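Local coordinates for putative molybdenum cofactor biosynthesis protein D2 (MoaD2) / thiamine S (Mycobacterium smegmatis, PDB 6JC0), which probably serves as the small, ubiquitin-like sulfur-carrier subunit of a molybdopterin synthase in molybdenum cofactor biosynthesis, at residues T6-V11 with S27-T32; Y59-V64 with T75-D80; A18-I23 with P48-V53. All blocks are in the same frame, centred on the assembly; numbering follows the deposited sequence.

Interaction 1 (T6-V11 with S27-T32); sequences TVRVTV and SLEIAT
Strands 6-11 and 27-31 run antiparallel, an edge pair in the sheet of this ubiquitin-like beta-grasp fold. Two hydrogen-bonded pairs, Val7 with Ile30 and Val9 with Leu28, fix the register; the tightest of their bonds runs from Val9 N to Leu28 O at 2.7 Å, with 171° at the hydrogen. The face carrying Val7, Val9, Leu28 and Ile30 turns inward: Ile30 CG1 lies beside Val7 CG1 at 3.7 Å, its CD1 reaches Val9 CG2, and Leu39 of helix 36-44 covers Leu28 and Ile30.

Arg8 stands on the other face and leans over strand 27-31. Its CB touches Leu28 O only loosely. With CG anti to the backbone N (chi1 -176°), CG and then CD pass Ser27 OG, each at 3.3 Å. The chain bends at chi3, and NH1 donates to Ser27 OG at 3.0 Å, the oxygen lying in the guanidinium plane. The other branch swings toward Glu29, whose CG lies over one face of the guanidinium. The carboxylate plane is tilted 23° from that group, and the salt bridge is a long one, with Arg8 NH2 3.8 Å from Glu29 OE2.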
loop_
_atom_site.group_PDB
_atom_site.type_symbol
_atom_site.label_atom_id
_atom_site.label_comp_id
_atom_site.label_asym_id
_atom_site.label_seq_id
_atom_site.Cartn_x
_atom_site.Cartn_y
_atom_site.Cartn_z
ATOM N N THR B 6 -22.599 -7.630 -50.939
ATOM C CA THR B 6 -22.123 -6.833 -49.819
ATOM C C THR B 6 -22.654 -7.341 -48.487
ATOM O O THR B 6 -23.620 -8.102 -48.430
ATOM C CB THR B 6 -22.520 -5.350 -49.965
ATOM O OG1 THR B 6 -23.942 -5.216 -49.842
ATOM C CG2 THR B 6 -22.073 -4.804 -51.312
ATOM N N VAL B 7 -22.012 -6.895 -47.416
ATOM C CA VAL B 7 -22.396 -7.286 -46.074
ATOM C C VAL B 7 -22.474 -6.041 -45.192
ATOM O O VAL B 7 -21.675 -5.117 -45.343
ATOM C CB VAL B 7 -21.402 -8.317 -45.496
ATOM C CG1 VAL B 7 -20.007 -7.722 -45.359
ATOM C CG2 VAL B 7 -21.887 -8.817 -44.184
ATOM N N ARG B 8 -23.450 -5.997 -44.293
ATOM C CA ARG B 8 -23.635 -4.805 -43.474
ATOM C C ARG B 8 -22.909 -4.907 -42.138
ATOM O O ARG B 8 -23.120 -5.842 -41.366
ATOM C CB ARG B 8 -25.121 -4.533 -43.242
ATOM C CG ARG B 8 -25.378 -3.253 -42.465
ATOM C CD ARG B 8 -26.816 -2.786 -42.598
ATOM N NE ARG B 8 -27.106 -2.275 -43.936
ATOM C CZ ARG B 8 -26.851 -1.032 -44.331
ATOM N NH1 ARG B 8 -26.293 -0.169 -43.492
ATOM N NH2 ARG B 8 -27.151 -0.651 -45.564
ATOM N N VAL B 9 -22.051 -3.931 -41.875
ATOM C CA VAL B 9 -21.249 -3.909 -40.660
ATOM C C VAL B 9 -21.601 -2.705 -39.797
ATOM O O VAL B 9 -21.673 -1.578 -40.286
ATOM C CB VAL B 9 -19.735 -3.879 -40.988
ATOM C CG1 VAL B 9 -18.922 -3.432 -39.778
ATOM C CG2 VAL B 9 -19.267 -5.240 -41.481
ATOM N N THR B 10 -21.831 -2.951 -38.513
ATOM C CA THR B 10 -22.003 -1.872 -37.556
ATOM C C THR B 10 -20.648 -1.519 -36.951
ATOM O O THR B 10 -19.916 -2.395 -36.488
ATOM C CB THR B 10 -23.001 -2.251 -36.441
ATOM O OG1 THR B 10 -24.254 -2.618 -37.026
ATOM C CG2 THR B 10 -23.220 -1.082 -35.486
ATOM N N VAL B 11 -20.302 -0.238 -36.983
ATOM C CA VAL B 11 -19.050 0.215 -36.395
ATOM C C VAL B 11 -19.333 1.040 -35.150
ATOM O O VAL B 11 -20.101 1.997 -35.200
ATOM C CB VAL B 11 -18.214 1.058 -37.386
ATOM C CG1 VAL B 11 -16.936 1.562 -36.711
ATOM C CG2 VAL B 11 -17.877 0.249 -38.628
ATOM N N SER B 27 -23.593 2.494 -39.509
ATOM C CA SER B 27 -23.806 1.233 -40.199
ATOM C C SER B 27 -23.277 1.365 -41.621
ATOM O O SER B 27 -23.420 2.416 -42.249
ATOM C CB SER B 27 -25.284 0.846 -40.197
ATOM O OG SER B 27 -25.457 -0.474 -40.679
ATOM N N LEU B 28 -22.665 0.302 -42.126
ATOM C CA LEU B 28 -21.921 0.394 -43.369
ATOM C C LEU B 28 -22.077 -0.834 -44.253
ATOM O O LEU B 28 -22.026 -1.964 -43.771
ATOM C CB LEU B 28 -20.439 0.609 -43.063
ATOM C CG LEU B 28 -19.721 1.620 -43.944
ATOM C CD1 LEU B 28 -20.295 3.003 -43.688
ATOM C CD2 LEU B 28 -18.224 1.581 -43.679
ATOM N N GLU B 29 -22.257 -0.605 -45.550
ATOM C CA GLU B 29 -22.209 -1.686 -46.525
ATOM C C GLU B 29 -20.795 -1.836 -47.075
ATOM O O GLU B 29 -20.245 -0.897 -47.652
ATOM C CB GLU B 29 -23.190 -1.435 -47.674
ATOM C CG GLU B 29 -24.628 -1.821 -47.379
ATOM C CD GLU B 29 -25.534 -1.647 -48.589
ATOM O OE1 GLU B 29 -25.390 -0.630 -49.302
ATOM O OE2 GLU B 29 -26.383 -2.531 -48.832
ATOM N N ILE B 30 -20.207 -3.015 -46.893
ATOM C CA ILE B 30 -18.897 -3.299 -47.464
ATOM C C ILE B 30 -18.924 -4.590 -48.268
ATOM O O ILE B 30 -19.715 -5.492 -47.982
ATOM C CB ILE B 30 -17.813 -3.418 -46.384
ATOM C CG1 ILE B 30 -18.133 -4.584 -45.449
ATOM C CG2 ILE B 30 -17.661 -2.100 -45.621
ATOM C CD1 ILE B 30 -17.006 -4.949 -44.541
ATOM N N ALA B 31 -18.056 -4.672 -49.273
ATOM C CA ALA B 31 -17.957 -5.865 -50.106
ATOM C C ALA B 31 -17.655 -7.085 -49.247
ATOM O O ALA B 31 -16.769 -7.048 -48.391
ATOM C CB ALA B 31 -16.888 -5.689 -51.171
ATOM N N THR B 32 -18.408 -8.156 -49.470
ATOM C CA THR B 32 -18.204 -9.399 -48.742
ATOM C C THR B 32 -16.774 -9.880 -48.942
ATOM O O THR B 32 -16.289 -9.957 -50.073
ATOM C CB THR B 32 -19.193 -10.488 -49.193
ATOM O OG1 THR B 32 -20.530 -9.981 -49.098
ATOM C CG2 THR B 32 -19.062 -11.728 -48.318
#

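Interaction 2 (Y59-V64 with T75-D80); sequences YLCDEV and TPQTVD
Strand 58-61 pairs antiparallel with strand 77-82 and then folds back through a type I' turn, Cys61 to Val64, the tight hairpin that leads into strand 64-65. Leu60 and Asp80 form the hydrogen-bonded pair: Leu60 N gives its hydrogen to Asp80 O, and Asp80 N reaches back to Leu60 O at 2.8 Å. One step on, Asp62 N donates to Thr78 O, also at 2.8 Å and nearly straight (171°).

Beyond it the Asp62 side chain takes over. Its CG sits beside the backbone N (chi1 -67°), which brings OD1 to Thr78 N at 3.1 Å; the N-H comes in 29° above the carboxylate plane. OD2 meets a water that donates both to it and to Pro76 O, so the carboxylate is held at both oxygens. A second water accepts from Glu63 N and donates to Thr78 O, making that oxygen a double acceptor.

Gln77 reaches Cys61 with its amide end. Its NE2 donates to Thr75 O, which turns OE1 against Cys61 CB at 3.2 Å. Cys61 and Val79 share a face of the sheet, SG 4.2 Å from Val79 CG2.

Around Asp80 the charges gather. Glu63 OE2 is 4.6 Å from Asp80 OD2, a repulsion probably relieved by Arg12, which bridges both acids; a polar side chain of another protein chain also bonds Asp80 OD2. Leu60 CD1 packs against this carboxylate. Antiparallel pairing with strand 77-82, which runs parallel to neighbouring strand 6-13 at the middle of the sheet, is the arrangement of the ubiquitin-like beta-grasp fold.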
loop_
_atom_site.group_PDB
_atom_site.type_symbol
_atom_site.label_atom_id
_atom_site.label_comp_id
_atom_site.label_asym_id
_atom_site.label_seq_id
_atom_site.Cartn_x
_atom_site.Cartn_y
_atom_site.Cartn_z
ATOM N N TYR B 59 -8.973 -3.530 -32.403
ATOM C CA TYR B 59 -10.310 -3.786 -32.925
ATOM C C TYR B 59 -10.943 -5.061 -32.385
ATOM O O TYR B 59 -10.267 -6.068 -32.159
ATOM C CB TYR B 59 -10.269 -3.831 -34.458
ATOM C CG TYR B 59 -9.706 -2.565 -35.056
ATOM C CD1 TYR B 59 -10.526 -1.470 -35.310
ATOM C CD2 TYR B 59 -8.349 -2.448 -35.332
ATOM C CE1 TYR B 59 -10.010 -0.297 -35.836
ATOM C CE2 TYR B 59 -7.824 -1.279 -35.854
ATOM C CZ TYR B 59 -8.661 -0.210 -36.109
ATOM O OH TYR B 59 -8.145 0.952 -36.634
ATOM N N LEU B 60 -12.254 -4.995 -32.173
ATOM C CA LEU B 60 -13.045 -6.167 -31.832
ATOM C C LEU B 60 -14.067 -6.449 -32.924
ATOM O O LEU B 60 -14.645 -5.527 -33.492
ATOM C CB LEU B 60 -13.767 -5.969 -30.499
ATOM C CG LEU B 60 -13.012 -5.306 -29.350
ATOM C CD1 LEU B 60 -13.969 -5.037 -28.204
ATOM C CD2 LEU B 60 -11.838 -6.166 -28.894
ATOM N N CYS B 61 -14.279 -7.726 -33.215
ATOM C CA CYS B 61 -15.387 -8.155 -34.062
ATOM C C CYS B 61 -16.347 -8.951 -33.194
ATOM O O CYS B 61 -15.994 -10.029 -32.716
ATOM C CB CYS B 61 -14.896 -9.001 -35.238
ATOM S SG CYS B 61 -13.992 -8.089 -36.504
ATOM N N ASP B 62 -17.550 -8.419 -32.990
ATOM C CA ASP B 62 -18.482 -8.962 -32.005
ATOM C C ASP B 62 -17.773 -9.121 -30.660
ATOM O O ASP B 62 -17.853 -10.168 -30.020
ATOM C CB ASP B 62 -19.066 -10.298 -32.473
ATOM C CG ASP B 62 -19.974 -10.150 -33.684
ATOM O OD1 ASP B 62 -20.448 -9.025 -33.946
ATOM O OD2 ASP B 62 -20.219 -11.163 -34.373
ATOM N N GLU B 63 -17.057 -8.071 -30.266
ATOM C CA GLU B 63 -16.315 -8.013 -29.004
ATOM C C GLU B 63 -15.264 -9.117 -28.830
ATOM O O GLU B 63 -14.866 -9.422 -27.707
ATOM C CB GLU B 63 -17.286 -8.033 -27.818
ATOM C CG GLU B 63 -18.201 -6.817 -27.764
ATOM C CD GLU B 63 -18.991 -6.725 -26.471
ATOM O OE1 GLU B 63 -19.033 -7.724 -25.723
ATOM O OE2 GLU B 63 -19.568 -5.649 -26.202
ATOM N N VAL B 64 -14.812 -9.703 -29.935
ATOM C CA VAL B 64 -13.665 -10.612 -29.907
ATOM C C VAL B 64 -12.462 -9.919 -30.544
ATOM O O VAL B 64 -12.554 -9.425 -31.664
ATOM C CB VAL B 64 -13.948 -11.934 -30.650
ATOM C CG1 VAL B 64 -12.700 -12.809 -30.671
ATOM C CG2 VAL B 64 -15.111 -12.674 -30.006
ATOM N N THR B 75 -19.786 -11.799 -42.930
ATOM C CA THR B 75 -21.070 -11.952 -42.268
ATOM C C THR B 75 -21.367 -10.662 -41.522
ATOM O O THR B 75 -20.439 -10.011 -41.046
ATOM C CB THR B 75 -21.064 -13.169 -41.304
ATOM O OG1 THR B 75 -22.229 -13.140 -40.471
ATOM C CG2 THR B 75 -19.818 -13.160 -40.430
ATOM N N PRO B 76 -22.652 -10.262 -41.458
ATOM C CA PRO B 76 -23.037 -9.048 -40.728
ATOM C C PRO B 76 -22.457 -9.059 -39.322
ATOM O O PRO B 76 -22.520 -10.083 -38.642
ATOM C CB PRO B 76 -24.563 -9.120 -40.710
ATOM C CG PRO B 76 -24.894 -9.867 -41.963
ATOM C CD PRO B 76 -23.809 -10.897 -42.114
ATOM N N GLN B 77 -21.890 -7.934 -38.903
ATOM C CA GLN B 77 -20.989 -7.913 -37.758
ATOM C C GLN B 77 -20.935 -6.560 -37.083
ATOM O O GLN B 77 -21.218 -5.539 -37.705
ATOM C CB GLN B 77 -19.579 -8.273 -38.213
ATOM C CG GLN B 77 -19.059 -9.596 -37.752
ATOM C CD GLN B 77 -17.717 -9.890 -38.376
ATOM O OE1 GLN B 77 -16.675 -9.643 -37.775
ATOM N NE2 GLN B 77 -17.735 -10.408 -39.598
ATOM N N THR B 78 -20.531 -6.553 -35.818
ATOM C CA THR B 78 -20.218 -5.311 -35.133
ATOM C C THR B 78 -18.708 -5.192 -34.975
ATOM O O THR B 78 -18.063 -6.080 -34.417
ATOM C CB THR B 78 -20.893 -5.231 -33.757
ATOM O OG1 THR B 78 -22.314 -5.292 -33.925
ATOM C CG2 THR B 78 -20.527 -3.932 -33.058
ATOM N N VAL B 79 -18.143 -4.107 -35.491
ATOM C CA VAL B 79 -16.718 -3.848 -35.336
ATOM C C VAL B 79 -16.501 -2.690 -34.360
ATOM O O VAL B 79 -16.973 -1.573 -34.595
ATOM C CB VAL B 79 -16.044 -3.520 -36.685
ATOM C CG1 VAL B 79 -14.572 -3.183 -36.479
ATOM C CG2 VAL B 79 -16.189 -4.680 -37.659
ATOM N N ASP B 80 -15.800 -2.959 -33.264
ATOM C CA ASP B 80 -15.491 -1.917 -32.283
ATOM C C ASP B 80 -14.105 -1.316 -32.519
ATOM O O ASP B 80 -13.133 -2.041 -32.730
ATOM C CB ASP B 80 -15.573 -2.468 -30.854
ATOM C CG ASP B 80 -16.995 -2.794 -30.426
ATOM O OD1 ASP B 80 -17.935 -2.487 -31.184
ATOM O OD2 ASP B 80 -17.175 -3.347 -29.323
HETATM O O HOH W 1 -22.196 -11.308 -36.329
HETATM O O HOH W 2 -17.401 -5.706 -31.468
#

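Interaction 3 (A18-I23 with P48-V53); sequences AAAAGI and PELARV
Ala20 CB does most of the touching, set against the first turn of helix 48-54 rather than against the tip of any side chain. It points toward that helix, comes to 3.6 Å from Leu50 CA, and also rests on the carbonyl carbon of Glu49. With nothing longer than a methyl in between, the main chains come close: Ala20 CA and Leu50 CA are 4.8 Å apart. Val53, one turn along, closes over the same methyl, with its CG2 4.1 Å from Ala20 CB.

Leu50 then sends its side chain past Ala20 to the next residue. CG lies anti to the backbone N (chi1 177°), and the fork lands on Ala21, where CD2 comes to 3.9 Å from Ala21 CB and CD1 sits slightly farther off. Glu49 also starts toward helix 16-21 at its CB, but its carboxylate bends away from the methyl. No hydrogen bond joins the two segments themselves; the contact is apolar packing of two short helices.

In the beta-grasp fold, helix 16-21 forms the link between the antiparallel neighbours 6-13 and 25-31, whereas helix 48-54 lies on the path from strand 25-31, by way of helix 36-44, to strand 58-61. Tyr13, near the end of strand 6-13, touches both Ala21 and Leu50.

Asn47, just ahead of helix 48-54, adds a polar link: its OD1 accepts from Leu50 N, while its ND2 donates to Ala20 O, so one amide spans the junction. Beyond Ala21 the first helix stops: Gly22 N still reaches Ala18 O at 2.9 Å, but Gly22 itself turns to positive phi (82°) and starts the run toward strand 25-31. An aromatic side chain of another protein chain packs on Ala19.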
loop_
_atom_site.group_PDB
_atom_site.type_symbol
_atom_site.label_atom_id
_atom_site.label_comp_id
_atom_site.label_asym_id
_atom_site.label_seq_id
_atom_site.Cartn_x
_atom_site.Cartn_y
_atom_site.Cartn_z
ATOM N N ALA B 18 -14.296 8.003 -31.384
ATOM C CA ALA B 18 -15.610 8.637 -31.427
ATOM C C ALA B 18 -15.480 10.145 -31.556
ATOM O O ALA B 18 -16.232 10.781 -32.295
ATOM C CB ALA B 18 -16.422 8.281 -30.181
ATOM N N ALA B 19 -14.519 10.713 -30.832
ATOM C CA ALA B 19 -14.303 12.150 -30.851
ATOM C C ALA B 19 -13.885 12.615 -32.242
ATOM O O ALA B 19 -14.377 13.621 -32.741
ATOM C CB ALA B 19 -13.255 12.545 -29.818
ATOM N N ALA B 20 -12.986 11.868 -32.871
ATOM C CA ALA B 20 -12.479 12.242 -34.185
ATOM C C ALA B 20 -13.511 11.990 -35.284
ATOM O O ALA B 20 -13.597 12.749 -36.252
ATOM C CB ALA B 20 -11.188 11.489 -34.483
ATOM N N ALA B 21 -14.293 10.926 -35.131
ATOM C CA ALA B 21 -15.306 10.573 -36.122
ATOM C C ALA B 21 -16.526 11.483 -36.031
ATOM O O ALA B 21 -17.269 11.636 -37.001
ATOM C CB ALA B 21 -15.727 9.116 -35.961
ATOM N N GLY B 22 -16.736 12.075 -34.860
ATOM C CA GLY B 22 -17.885 12.937 -34.645
ATOM C C GLY B 22 -19.143 12.157 -34.314
ATOM O O GLY B 22 -20.174 12.737 -33.978
ATOM N N ILE B 23 -19.056 10.834 -34.407
ATOM C CA ILE B 23 -20.188 9.966 -34.102
ATOM C C ILE B 23 -19.753 8.798 -33.232
ATOM O O ILE B 23 -18.566 8.489 -33.140
ATOM C CB ILE B 23 -20.850 9.414 -35.380
ATOM C CG1 ILE B 23 -19.820 8.670 -36.235
ATOM C CG2 ILE B 23 -21.508 10.535 -36.177
ATOM C CD1 ILE B 23 -20.405 8.019 -37.475
ATOM N N PRO B 48 -8.837 13.246 -41.880
ATOM C CA PRO B 48 -7.461 12.959 -41.464
ATOM C C PRO B 48 -7.306 12.714 -39.965
ATOM O O PRO B 48 -6.426 11.950 -39.571
ATOM C CB PRO B 48 -6.707 14.222 -41.877
ATOM C CG PRO B 48 -7.468 14.724 -43.051
ATOM C CD PRO B 48 -8.909 14.438 -42.744
ATOM N N GLU B 49 -8.138 13.353 -39.147
ATOM C CA GLU B 49 -8.038 13.214 -37.698
ATOM C C GLU B 49 -8.405 11.797 -37.264
ATOM O O GLU B 49 -7.690 11.179 -36.475
ATOM C CB GLU B 49 -8.932 14.230 -36.983
ATOM C CG GLU B 49 -8.703 15.678 -37.395
ATOM C CD GLU B 49 -9.525 16.084 -38.608
ATOM O OE1 GLU B 49 -9.274 15.551 -39.710
ATOM O OE2 GLU B 49 -10.427 16.934 -38.456
ATOM N N LEU B 50 -9.519 11.289 -37.778
ATOM C CA LEU B 50 -9.920 9.917 -37.490
ATOM C C LEU B 50 -8.866 8.951 -38.016
ATOM O O LEU B 50 -8.451 8.031 -37.311
ATOM C CB LEU B 50 -11.286 9.598 -38.099
ATOM C CG LEU B 50 -11.754 8.153 -37.906
ATOM C CD1 LEU B 50 -11.773 7.785 -36.426
ATOM C CD2 LEU B 50 -13.117 7.920 -38.546
ATOM N N ALA B 51 -8.431 9.181 -39.254
ATOM C CA ALA B 51 -7.400 8.359 -39.878
ATOM C C ALA B 51 -6.166 8.280 -38.987
ATOM O O ALA B 51 -5.556 7.219 -38.844
ATOM C CB ALA B 51 -7.035 8.913 -41.248
ATOM N N ARG B 52 -5.824 9.413 -38.379
ATOM C CA ARG B 52 -4.688 9.512 -37.469
ATOM C C ARG B 52 -4.903 8.673 -36.206
ATOM O O ARG B 52 -4.030 7.905 -35.805
ATOM C CB ARG B 52 -4.448 10.980 -37.097
ATOM C CG ARG B 52 -2.991 11.350 -36.874
ATOM C CD ARG B 52 -2.819 12.844 -36.590
ATOM N NE ARG B 52 -3.345 13.683 -37.667
ATOM C CZ ARG B 52 -4.399 14.487 -37.545
ATOM N NH1 ARG B 52 -5.041 14.571 -36.386
ATOM N NH2 ARG B 52 -4.807 15.212 -38.579
ATOM N N VAL B 53 -6.071 8.820 -35.587
ATOM C CA VAL B 53 -6.402 8.072 -34.379
ATOM C C VAL B 53 -6.445 6.567 -34.641
ATOM O O VAL B 53 -6.008 5.773 -33.804
ATOM C CB VAL B 53 -7.754 8.535 -33.788
ATOM C CG1 VAL B 53 -8.282 7.534 -32.756
ATOM C CG2 VAL B 53 -7.612 9.919 -33.167
#

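How the interactions relate
Interactions 1 and 2 are parts of one sheet, because strand 6-13 lies directly beside strand 77-82: Thr10 bonds through its backbone to Gln77 and Val79, and Val7 CG2 packs on Thr75 and Pro76. All three contacts are partly buried. Interaction 2 lies closest to the chain centre, about 8 Å from it centre to centre against about 11 Å for the others, with Cys61, Val79 and Asp80 all buried. Interaction 1 sets a buried apolar face against an exposed one with a loose charge pair; the acids of interaction 2 gather at Arg12 beside another protein chain. Interaction 3, about 19 Å from either, is smaller and relies on apolar packing between helices.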